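Local coordinates for extracellular solute-binding protein family 5 (Brucella melitensis, PDB 4ONY), which probably captures peptides or related solutes in the periplasm and hands them to an ABC transporter for uptake, at residues G305-R319 against F480-L493. Residues are numbered along the deposited sequence; the frame is centred on the assembly and turned at random.
Sequences GTPADMLGFVFNTRR and FDYDMILGALASSL
Arg318 runs extended from CG to NE, and this straight reach lays its guanidinium flat over the face of the Phe480 ring, centres 3.6 Å apart and planes within 9°: a cation-pi stack. NH2 also donates to Asn515 O and Arg508 O. At the guanidinium edge NH1 bonds Asn316 OD1, which accepts Arg318 N from the opposite face of the amide, closing an Asx turn. CG of Asn316 is anti to its backbone N (chi1 -171°), turning ND2 onto Tyr482 O at 2.9 Å, in the amide plane. Next door Arg319 makes two salt bridges, NH1 to Asp483 OD1 at 2.9 Å and NH2 to Asp481 OD1 at 3.0 Å, both oxygens in the guanidinium plane. From this end strands 310-315 and 484-489 run antiparallel, with Gly312 and Gly487 bonded to each other twice. Met484 drapes SD obliquely beside Phe313 and sets CE 3.4 Å from Phe315 CE1. Beyond the strands, Asp309 OD1 takes both Ser491 N (2.9 Å) and OG, while a water links Pro307 O to Ser491 O. The strands form the central antiparallel pair of a mixed sheet in this family 5 solute-binding protein, between strands 557-562 and 435-440, with helix 443-458 packed on the face of Phe313, Met484 and Leu486.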
loop_
_atom_site.group_PDB
_atom_site.type_symbol
_atom_site.label_atom_id
_atom_site.label_comp_id
_atom_site.label_asym_id
_atom_site.label_seq_id
_atom_site.Cartn_x
_atom_site.Cartn_y
_atom_site.Cartn_z
ATOM N N GLY A 305 5.959 0.769 10.771
ATOM C CA GLY A 305 6.429 2.072 10.433
ATOM C C GLY A 305 6.190 2.469 8.977
ATOM O O GLY A 305 6.516 3.578 8.594
ATOM N N THR A 306 5.612 1.587 8.169
ATOM C CA THR A 306 5.032 2.003 6.896
ATOM C C THR A 306 3.741 2.826 7.209
ATOM O O THR A 306 3.085 2.638 8.241
ATOM C CB THR A 306 4.678 0.810 6.010
ATOM O OG1 THR A 306 3.867 -0.094 6.754
ATOM C CG2 THR A 306 5.921 0.113 5.552
ATOM N N PRO A 307 3.415 3.778 6.359
ATOM C CA PRO A 307 2.276 4.651 6.681
ATOM C C PRO A 307 0.918 3.952 6.665
ATOM O O PRO A 307 0.751 2.909 6.060
ATOM C CB PRO A 307 2.306 5.716 5.585
ATOM C CG PRO A 307 3.153 5.152 4.482
ATOM C CD PRO A 307 4.052 4.104 5.072
ATOM N N ALA A 308 -0.019 4.550 7.377
ATOM C CA ALA A 308 -1.398 4.103 7.352
ATOM C C ALA A 308 -2.071 4.786 6.151
ATOM O O ALA A 308 -1.830 5.988 5.894
ATOM C CB ALA A 308 -2.071 4.505 8.648
ATOM N N ASP A 309 -2.865 4.043 5.391
ATOM C CA ASP A 309 -3.516 4.578 4.210
ATOM C C ASP A 309 -4.418 5.749 4.640
ATOM O O ASP A 309 -5.090 5.673 5.673
ATOM C CB ASP A 309 -4.344 3.494 3.529
ATOM C CG ASP A 309 -3.492 2.478 2.767
ATOM O OD1 ASP A 309 -2.247 2.649 2.584
ATOM O OD2 ASP A 309 -4.103 1.516 2.326
ATOM N N MET A 310 -4.430 6.814 3.857
ATOM C CA MET A 310 -5.409 7.892 4.067
ATOM C C MET A 310 -6.851 7.426 3.807
ATOM O O MET A 310 -7.130 6.700 2.844
ATOM C CB MET A 310 -5.092 9.056 3.148
ATOM C CG MET A 310 -6.025 10.255 3.248
ATOM S SD MET A 310 -6.307 11.046 4.840
ATOM C CE MET A 310 -4.691 11.804 5.038
ATOM N N LEU A 311 -7.745 7.811 4.717
ATOM C CA LEU A 311 -9.167 7.835 4.498
ATOM C C LEU A 311 -9.593 9.258 4.891
ATOM O O LEU A 311 -9.271 9.728 5.974
ATOM C CB LEU A 311 -9.899 6.806 5.385
ATOM C CG LEU A 311 -11.422 6.824 5.343
ATOM C CD1 LEU A 311 -11.960 6.463 3.960
ATOM C CD2 LEU A 311 -12.003 5.850 6.347
ATOM N N GLY A 312 -10.344 9.921 4.029
ATOM C CA GLY A 312 -10.819 11.267 4.326
ATOM C C GLY A 312 -12.012 11.666 3.518
ATOM O O GLY A 312 -12.305 11.020 2.492
ATOM N N PHE A 313 -12.694 12.747 3.939
ATOM C CA PHE A 313 -13.660 13.384 3.063
ATOM C C PHE A 313 -12.864 14.218 2.096
ATOM O O PHE A 313 -11.874 14.840 2.488
ATOM C CB PHE A 313 -14.633 14.264 3.819
ATOM C CG PHE A 313 -15.577 13.530 4.699
ATOM C CD1 PHE A 313 -16.644 12.825 4.163
ATOM C CD2 PHE A 313 -15.452 13.589 6.080
ATOM C CE1 PHE A 313 -17.558 12.179 4.970
ATOM C CE2 PHE A 313 -16.396 12.946 6.902
ATOM C CZ PHE A 313 -17.450 12.242 6.336
ATOM N N VAL A 314 -13.234 14.178 0.829
ATOM C CA VAL A 314 -12.549 14.868 -0.233
ATOM C C VAL A 314 -13.393 15.992 -0.771
ATOM O O VAL A 314 -14.534 15.784 -1.149
ATOM C CB VAL A 314 -12.187 13.929 -1.396
ATOM C CG1 VAL A 314 -11.359 14.682 -2.419
ATOM C CG2 VAL A 314 -11.316 12.769 -0.905
ATOM N N PHE A 315 -12.859 17.200 -0.769
ATOM C CA PHE A 315 -13.526 18.351 -1.361
ATOM C C PHE A 315 -13.220 18.384 -2.855
ATOM O O PHE A 315 -12.043 18.413 -3.241
ATOM C CB PHE A 315 -12.970 19.671 -0.797
ATOM C CG PHE A 315 -13.212 19.891 0.696
ATOM C CD1 PHE A 315 -14.442 20.378 1.147
ATOM C CD2 PHE A 315 -12.189 19.695 1.591
ATOM C CE1 PHE A 315 -14.671 20.621 2.505
ATOM C CE2 PHE A 315 -12.399 19.915 2.956
ATOM C CZ PHE A 315 -13.646 20.381 3.402
ATOM N N ASN A 316 -14.253 18.432 -3.700
ATOM C CA ASN A 316 -14.020 18.744 -5.122
ATOM C C ASN A 316 -13.807 20.240 -5.341
ATOM O O ASN A 316 -14.759 20.993 -5.530
ATOM C CB ASN A 316 -15.158 18.263 -6.022
ATOM C CG ASN A 316 -14.830 18.378 -7.499
ATOM O OD1 ASN A 316 -13.752 18.833 -7.880
ATOM N ND2 ASN A 316 -15.795 17.988 -8.353
ATOM N N THR A 317 -12.537 20.645 -5.370
ATOM C CA THR A 317 -12.163 22.061 -5.460
ATOM C C THR A 317 -12.566 22.661 -6.801
ATOM O O THR A 317 -12.579 23.868 -6.944
ATOM C CB THR A 317 -10.649 22.352 -5.204
ATOM O OG1 THR A 317 -9.840 21.885 -6.278
ATOM C CG2 THR A 317 -10.169 21.760 -3.880
ATOM N N ARG A 318 -12.909 21.830 -7.786
ATOM C CA ARG A 318 -13.445 22.357 -9.046
ATOM C C ARG A 318 -14.804 23.047 -8.850
ATOM O O ARG A 318 -15.231 23.838 -9.696
ATOM C CB ARG A 318 -13.619 21.224 -10.099
ATOM C CG ARG A 318 -12.329 20.442 -10.389
ATOM C CD ARG A 318 -12.643 19.177 -11.213
ATOM N NE ARG A 318 -11.502 18.259 -11.400
ATOM C CZ ARG A 318 -11.112 17.351 -10.534
ATOM N NH1 ARG A 318 -11.692 17.254 -9.342
ATOM N NH2 ARG A 318 -10.076 16.578 -10.809
ATOM N N ARG A 319 -15.561 22.659 -7.840
ATOM C CA ARG A 319 -16.869 23.264 -7.631
ATOM C C ARG A 319 -16.692 24.602 -6.912
ATOM O O ARG A 319 -15.973 24.670 -5.903
ATOM C CB ARG A 319 -17.757 22.327 -6.806
ATOM C CG ARG A 319 -18.069 20.998 -7.507
ATOM C CD ARG A 319 -19.397 21.058 -8.187
ATOM N NE ARG A 319 -19.553 20.042 -9.228
ATOM C CZ ARG A 319 -20.298 18.947 -9.126
ATOM N NH1 ARG A 319 -21.003 18.657 -8.013
ATOM N NH2 ARG A 319 -20.371 18.142 -10.179
ATOM N N PHE A 480 -15.579 13.503 -12.279
ATOM C CA PHE A 480 -15.502 14.383 -11.116
ATOM C C PHE A 480 -16.865 15.034 -10.837
ATOM O O PHE A 480 -16.920 16.189 -10.441
ATOM C CB PHE A 480 -14.393 15.417 -11.313
ATOM C CG PHE A 480 -13.067 14.785 -11.670
ATOM C CD1 PHE A 480 -12.476 13.862 -10.821
ATOM C CD2 PHE A 480 -12.431 15.073 -12.886
ATOM C CE1 PHE A 480 -11.283 13.230 -11.162
ATOM C CE2 PHE A 480 -11.216 14.467 -13.228
ATOM C CZ PHE A 480 -10.648 13.536 -12.368
ATOM N N ASP A 481 -17.949 14.251 -11.007
ATOM C CA ASP A 481 -19.322 14.759 -10.827
ATOM C C ASP A 481 -19.826 14.592 -9.359
ATOM O O ASP A 481 -20.594 13.690 -9.075
ATOM C CB ASP A 481 -20.270 14.112 -11.831
ATOM C CG ASP A 481 -21.669 14.652 -11.714
ATOM O OD1 ASP A 481 -21.870 15.692 -11.033
ATOM O OD2 ASP A 481 -22.552 14.027 -12.296
ATOM N N TYR A 482 -19.288 15.395 -8.443
ATOM C CA TYR A 482 -19.636 15.349 -7.028
ATOM C C TYR A 482 -19.123 16.637 -6.330
ATOM O O TYR A 482 -18.210 17.298 -6.837
ATOM C CB TYR A 482 -19.037 14.104 -6.336
ATOM C CG TYR A 482 -17.548 13.964 -6.586
ATOM C CD1 TYR A 482 -16.623 14.655 -5.817
ATOM C CD2 TYR A 482 -17.074 13.148 -7.612
ATOM C CE1 TYR A 482 -15.259 14.549 -6.066
ATOM C CE2 TYR A 482 -15.724 13.043 -7.868
ATOM C CZ TYR A 482 -14.815 13.752 -7.089
ATOM O OH TYR A 482 -13.490 13.660 -7.384
ATOM N N ASP A 483 -19.712 16.957 -5.182
ATOM C CA ASP A 483 -19.225 17.998 -4.300
ATOM C C ASP A 483 -18.169 17.392 -3.378
ATOM O O ASP A 483 -17.038 17.884 -3.300
ATOM C CB ASP A 483 -20.365 18.592 -3.450
ATOM C CG ASP A 483 -21.382 19.348 -4.276
ATOM O OD1 ASP A 483 -21.003 19.860 -5.360
ATOM O OD2 ASP A 483 -22.549 19.420 -3.847
ATOM N N MET A 484 -18.552 16.331 -2.682
ATOM C CA MET A 484 -17.699 15.689 -1.683
ATOM C C MET A 484 -17.932 14.180 -1.735
ATOM O O MET A 484 -19.104 13.727 -2.011
ATOM C CB MET A 484 -18.041 16.232 -0.292
ATOM C CG MET A 484 -17.242 15.593 0.838
ATOM S SD MET A 484 -17.532 16.312 2.473
ATOM C CE MET A 484 -16.640 17.854 2.335
ATOM N N ILE A 485 -16.861 13.412 -1.511
ATOM C CA ILE A 485 -16.911 11.955 -1.379
ATOM C C ILE A 485 -16.009 11.546 -0.222
ATOM O O ILE A 485 -15.286 12.383 0.322
ATOM C CB ILE A 485 -16.359 11.218 -2.664
ATOM C CG1 ILE A 485 -14.952 11.712 -3.024
ATOM C CG2 ILE A 485 -17.306 11.417 -3.866
ATOM C CD1 ILE A 485 -14.291 11.032 -4.222
ATOM N N LEU A 486 -15.996 10.253 0.098
ATOM C CA LEU A 486 -14.935 9.667 0.905
ATOM C C LEU A 486 -13.871 9.119 -0.063
ATOM O O LEU A 486 -14.203 8.470 -1.072
ATOM C CB LEU A 486 -15.472 8.557 1.819
ATOM C CG LEU A 486 -16.331 8.922 3.040
ATOM C CD1 LEU A 486 -17.792 8.971 2.665
ATOM C CD2 LEU A 486 -16.192 7.884 4.120
ATOM N N GLY A 487 -12.606 9.379 0.234
ATOM C CA GLY A 487 -11.485 8.919 -0.596
ATOM C C GLY A 487 -10.426 8.211 0.218
ATOM O O GLY A 487 -10.222 8.527 1.383
ATOM N N ALA A 488 -9.774 7.241 -0.393
ATOM C CA ALA A 488 -8.709 6.448 0.219
ATOM C C ALA A 488 -7.439 6.574 -0.638
ATOM O O ALA A 488 -7.532 6.775 -1.847
ATOM C CB ALA A 488 -9.122 4.988 0.285
ATOM N N LEU A 489 -6.270 6.522 -0.034
ATOM C CA LEU A 489 -5.020 6.458 -0.805
ATOM C C LEU A 489 -4.182 5.303 -0.347
ATOM O O LEU A 489 -4.054 5.095 0.855
ATOM C CB LEU A 489 -4.190 7.727 -0.590
ATOM C CG LEU A 489 -4.816 9.016 -1.076
ATOM C CD1 LEU A 489 -4.008 10.156 -0.521
ATOM C CD2 LEU A 489 -4.871 9.077 -2.591
ATOM N N ALA A 490 -3.575 4.594 -1.282
ATOM C CA ALA A 490 -2.647 3.489 -0.945
ATOM C C ALA A 490 -1.261 4.082 -0.738
ATOM O O ALA A 490 -0.628 4.551 -1.698
ATOM C CB ALA A 490 -2.617 2.480 -2.072
ATOM N N SER A 491 -0.833 4.152 0.518
ATOM C CA SER A 491 0.351 4.907 0.875
ATOM C C SER A 491 1.522 3.981 0.920
ATOM O O SER A 491 1.356 2.772 1.106
ATOM C CB SER A 491 0.166 5.581 2.240
ATOM O OG SER A 491 0.043 4.560 3.238
ATOM N N SER A 492 2.723 4.541 0.821
ATOM C CA SER A 492 3.907 3.744 1.026
ATOM C C SER A 492 5.077 4.597 1.460
ATOM O O SER A 492 5.005 5.822 1.499
ATOM C CB SER A 492 4.275 2.949 -0.220
ATOM O OG SER A 492 5.125 3.693 -1.106
ATOM N N LEU A 493 6.151 3.917 1.812
ATOM C CA LEU A 493 7.398 4.570 2.158
ATOM C C LEU A 493 8.192 4.970 0.908
ATOM O O LEU A 493 9.240 5.556 1.053
ATOM C CB LEU A 493 8.266 3.648 3.037
ATOM C CG LEU A 493 7.874 3.564 4.511
ATOM C CD1 LEU A 493 8.790 2.657 5.331
ATOM C CD2 LEU A 493 7.831 4.931 5.174
HETATM O O HOH W 1 1.961 1.728 3.783
#